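Local coordinates for GDP-L-fucose synthase (Campylobacter jejuni subsp. jejuni serotype O:2, PDB 7M13), which makes GDP-D-glycero-L-gluco-heptose for the capsular polysaccharide as an NADPH-using member of the short-chain dehydrogenase/reductase family, at the interface of chains A and B. Numbering follows the deposited sequence. Chains: chain A/B, GDP-L-fucose synthase.

Contact 1: the interface of chains A and B. Residues chain A 129-131; chain B 129-131.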
loop_
_atom_site.group_PDB
_atom_site.type_symbol
_atom_site.label_atom_id
_atom_site.label_comp_id
_atom_site.label_asym_id
_atom_site.label_seq_id
_atom_site.Cartn_x
_atom_site.Cartn_y
_atom_site.Cartn_z
ATOM N N PHE A 129 -7.440 6.718 -5.730
ATOM C CA PHE A 129 -6.463 6.616 -6.841
ATOM C C PHE A 129 -6.654 7.720 -7.887
ATOM O O PHE A 129 -5.930 7.692 -8.882
ATOM C CB PHE A 129 -6.510 5.242 -7.516
ATOM C CG PHE A 129 -5.797 4.140 -6.763
ATOM C CD1 PHE A 129 -4.550 4.337 -6.195
ATOM C CD2 PHE A 129 -6.365 2.891 -6.643
ATOM C CE1 PHE A 129 -3.906 3.330 -5.492
ATOM C CE2 PHE A 129 -5.732 1.893 -5.916
ATOM C CZ PHE A 129 -4.483 2.095 -5.391
ATOM N N GLN A 130 -7.508 8.717 -7.661
ATOM C CA GLN A 130 -7.727 9.762 -8.698
ATOM C C GLN A 130 -6.798 10.954 -8.428
ATOM O O GLN A 130 -7.285 12.104 -8.382
ATOM C CB GLN A 130 -9.205 10.164 -8.737
ATOM C CG GLN A 130 -10.131 8.987 -8.941
ATOM C CD GLN A 130 -9.802 8.108 -10.116
ATOM O OE1 GLN A 130 -9.784 8.580 -11.250
ATOM N NE2 GLN A 130 -9.524 6.834 -9.856
ATOM N N GLY A 131 -5.492 10.701 -8.287
ATOM C CA GLY A 131 -4.501 11.754 -8.109
ATOM C C GLY A 131 -3.628 11.543 -6.899
ATOM O O GLY A 131 -3.919 10.664 -6.074
ATOM N N PHE B 129 -0.135 7.089 -9.190
ATOM C CA PHE B 129 -1.344 7.642 -8.528
ATOM C C PHE B 129 -2.164 8.567 -9.430
ATOM O O PHE B 129 -3.200 9.135 -8.949
ATOM C CB PHE B 129 -0.982 8.337 -7.212
ATOM C CG PHE B 129 -0.707 7.429 -6.040
ATOM C CD1 PHE B 129 -1.459 6.293 -5.782
ATOM C CD2 PHE B 129 0.304 7.739 -5.165
ATOM C CE1 PHE B 129 -1.189 5.509 -4.663
ATOM C CE2 PHE B 129 0.586 6.941 -4.071
ATOM C CZ PHE B 129 -0.185 5.863 -3.796
ATOM N N GLN B 130 -1.903 8.608 -10.725
ATOM C CA GLN B 130 -2.718 9.469 -11.635
ATOM C C GLN B 130 -3.844 8.644 -12.283
ATOM O O GLN B 130 -4.015 8.650 -13.552
ATOM C CB GLN B 130 -1.802 10.138 -12.661
ATOM C CG GLN B 130 -0.623 10.867 -12.047
ATOM C CD GLN B 130 -1.061 11.856 -11.012
ATOM O OE1 GLN B 130 -1.933 12.682 -11.271
ATOM N NE2 GLN B 130 -0.470 11.762 -9.831
ATOM N N GLY B 131 -4.614 7.909 -11.471
ATOM C CA GLY B 131 -5.824 7.228 -11.930
ATOM C C GLY B 131 -5.870 5.772 -11.510
ATOM O O GLY B 131 -4.846 5.254 -11.003
#
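A:Phe129 and B:Phe129 meet across the two-fold axis with both their backbone carbonyls and their rings, and the glycine two residues further on in each chain completes the exchange. The polar part is all backbone. B:Gly131 N donates to A:Phe129 O at 2.9 Å, and A:Gly131 N returns a bond to B:Phe129 O. Both are weak, being strongly bent at the hydrogen (120° for the first). Together they enclose the residue 130 pair, A:Gln130 with B:Gln130, in a short antiparallel beta bridge between two loops. The reciprocal bonding brings A:Phe129 O and B:Phe129 O within 3.1 Å of each other. Two acceptors this close, with no hydrogen to share, should repel, and the paired glycine N-H groups probably offset some of that cost.

The apolar part lies beside the bridge. The phenyl rings meet edge to edge rather than face to face: the CD1-CE1 side of one ring lies against the same side of the other, with A:Phe129 CE1 3.6 Å from B:Phe129 CE1. Each CD1 lies in the plane of the opposite ring, at its rim, and the planes are only modestly inclined to each other. With CG anti to its own carbonyl carbon (chi1 -78° in A:Phe129), the ring swings away from the bonded carbonyl, and its twin does the same. Behind the ring, A:Phe129 CB rests 3.9 Å from B:Gly131 O, so the glycine backbone covers the root of the side chain. The side chains of A:Gln130 and B:Gln130 bend at chi2 and contribute little surface.

The backbone is unusual here, with positive phi at both Phe129 and Gly131, a turn that presents carbonyl and N-H to the same neighbour. The site ties the loop between 3-10 helix 125-127 and helix 138-158 to its copy, and probably helps to align the subunits of a dimer.

Contact 2: the interface of chains A and B. Residues chain A 49, 92-93, 96, 150, 154; chain B 85, 89.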
loop_
_atom_site.group_PDB
_atom_site.type_symbol
_atom_site.label_atom_id
_atom_site.label_comp_id
_atom_site.label_asym_id
_atom_site.label_seq_id
_atom_site.Cartn_x
_atom_site.Cartn_y
_atom_site.Cartn_z
ATOM N N GLN A 49 4.346 -10.699 13.603
ATOM C CA GLN A 49 3.533 -11.756 12.989
ATOM C C GLN A 49 3.408 -12.965 13.917
ATOM O O GLN A 49 2.281 -13.505 14.011
ATOM C CB GLN A 49 4.184 -12.118 11.662
ATOM C CG GLN A 49 3.434 -13.195 10.920
ATOM C CD GLN A 49 4.181 -13.660 9.705
ATOM O OE1 GLN A 49 5.337 -14.061 9.780
ATOM N NE2 GLN A 49 3.557 -13.588 8.544
ATOM N N ASN A 92 -1.692 -6.271 7.990
ATOM C CA ASN A 92 -1.479 -7.577 7.341
ATOM C C ASN A 92 -1.609 -8.664 8.410
ATOM O O ASN A 92 -2.258 -9.689 8.174
ATOM C CB ASN A 92 -0.103 -7.667 6.683
ATOM C CG ASN A 92 0.099 -6.765 5.473
ATOM O OD1 ASN A 92 1.272 -6.630 5.036
ATOM N ND2 ASN A 92 -0.958 -6.239 4.971
ATOM N N ASN A 93 -1.010 -8.440 9.562
ATOM C CA ASN A 93 -1.013 -9.507 10.578
ATOM C C ASN A 93 -2.440 -9.748 11.050
ATOM O O ASN A 93 -2.855 -10.927 11.205
ATOM C CB ASN A 93 -0.128 -9.166 11.758
ATOM C CG ASN A 93 1.350 -9.219 11.438
ATOM O OD1 ASN A 93 1.754 -9.915 10.516
ATOM N ND2 ASN A 93 2.157 -8.492 12.215
ATOM N N HIS A 96 -4.821 -11.040 7.933
ATOM C CA HIS A 96 -4.529 -12.400 7.433
ATOM C C HIS A 96 -4.813 -13.425 8.530
ATOM O O HIS A 96 -5.389 -14.476 8.221
ATOM C CB HIS A 96 -3.096 -12.497 6.926
ATOM C CG HIS A 96 -2.768 -13.831 6.406
ATOM N ND1 HIS A 96 -3.273 -14.264 5.193
ATOM C CD2 HIS A 96 -2.037 -14.855 6.908
ATOM C CE1 HIS A 96 -2.853 -15.502 4.977
ATOM N NE2 HIS A 96 -2.107 -15.883 5.988
ATOM N N MET A 150 -6.688 -4.720 1.004
ATOM C CA MET A 150 -6.471 -6.027 1.681
ATOM C C MET A 150 -7.827 -6.594 2.123
ATOM O O MET A 150 -8.057 -7.800 1.905
ATOM C CB MET A 150 -5.565 -5.865 2.905
ATOM C CG MET A 150 -4.088 -6.012 2.588
ATOM S SD MET A 150 -3.525 -7.731 2.680
ATOM C CE MET A 150 -3.741 -8.055 4.429
ATOM N N TYR A 154 -9.512 -10.033 0.228
ATOM C CA TYR A 154 -9.897 -11.231 1.012
ATOM C C TYR A 154 -11.383 -11.512 0.798
ATOM O O TYR A 154 -11.788 -12.699 0.619
ATOM C CB TYR A 154 -9.552 -11.094 2.492
ATOM C CG TYR A 154 -8.133 -11.520 2.759
ATOM C CD1 TYR A 154 -7.072 -10.662 2.506
ATOM C CD2 TYR A 154 -7.802 -12.793 3.191
ATOM C CE1 TYR A 154 -5.763 -11.085 2.644
ATOM C CE2 TYR A 154 -6.495 -13.223 3.307
ATOM C CZ TYR A 154 -5.459 -12.346 3.119
ATOM O OH TYR A 154 -4.166 -12.790 3.164
ATOM N N TYR B 85 -1.333 -9.693 0.004
ATOM C CA TYR B 85 -0.730 -10.137 1.280
ATOM C C TYR B 85 0.711 -10.643 1.089
ATOM O O TYR B 85 1.613 -10.219 1.831
ATOM C CB TYR B 85 -1.616 -11.174 1.959
ATOM C CG TYR B 85 -0.986 -11.760 3.193
ATOM C CD1 TYR B 85 -0.843 -11.012 4.349
ATOM C CD2 TYR B 85 -0.428 -13.009 3.188
ATOM C CE1 TYR B 85 -0.226 -11.512 5.488
ATOM C CE2 TYR B 85 0.200 -13.533 4.308
ATOM C CZ TYR B 85 0.295 -12.784 5.471
ATOM O OH TYR B 85 0.938 -13.296 6.569
ATOM N N MET B 89 4.117 -8.886 2.457
ATOM C CA MET B 89 4.930 -9.526 3.505
ATOM C C MET B 89 6.386 -9.694 3.022
ATOM O O MET B 89 7.301 -9.369 3.797
ATOM C CB MET B 89 4.373 -10.862 3.974
ATOM C CG MET B 89 3.010 -10.751 4.721
ATOM S SD MET B 89 3.092 -9.734 6.204
ATOM C CE MET B 89 4.391 -10.591 7.075
HETATM O O HOH W 1 0.646 -12.341 9.276
#
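B:Tyr85 and B:Met89, one turn apart on helix 80-100, face A:Asn92 and A:His96, also a turn apart on the same helix of the other chain, the two segments running in broadly opposed senses at an incline. B:Tyr85 is the main intruder, with 113 Å² of its surface hidden by chain A. Its ring lies nearly parallel to the imidazole of A:His96, stacked with planes 9° apart and centroids 3.8 Å from each other. B:Met89 CG from its own chain covers the other face near the rim, so the phenol ring is sandwiched and its tilt fixed. Both stacked residues hold CG opposite the backbone N (chi1 174° for B:Tyr85), which points each ring away from its own helix and toward the partner chain.

The imidazole is steadied at its edge, in its own plane: A:His96 ND1 and A:Tyr154 OH share a hydrogen bond of 2.7 Å, its direction not settled. That same hydroxyl packs against the base of the intruding ring, 3.3 Å from B:Tyr85 CB. A:Met150 SD lies by the backbone of B:Tyr85.

At the far end of the ring, the phenol oxygen finds polar company. A:Gln49, its chain extended, brings its amide nitrogen to the phenol oxygen, and NE2 gives B:Tyr85 OH a weak, bent bond at 3.3 Å. A water does more, lying 2.9 Å from B:Tyr85 OH and bridging it to A:Asn93 OD1 and A:Gln49 NE2. Alongside, the side chains of B:Met89 and A:Asn92 run antiparallel to each other, with B:Met89 SD 3.8 Å from A:Asn92 CB. The methyl, B:Met89 CE, lies over the face of the A:Gln49 amide at its nitrogen end, 3.4 Å from NE2.

In the fold, B:Tyr85 plugs the groove between helices 80-100 and 138-158 of chain A, with the start of helix 49-59 closing its outer end.

Contact 1 and contact 2 lie about 24 Å apart, centre to centre, on one two-fold interface and share no residue. Helix 138-158 connects them: contact 1 uses the loop leading into it, and contact 2 uses A:Met150 and A:Tyr154 of the helix, together with helix 80-100. Two such helices from each subunit form the four-helix dimer core familiar in this family, so the assembly is probably the functional dimer. Each contact is about 15 Å from A:Phe140, which takes the place of the usual catalytic tyrosine, and A:Lys144 on the same helix binds NADPH; the interface may thus brace the active site.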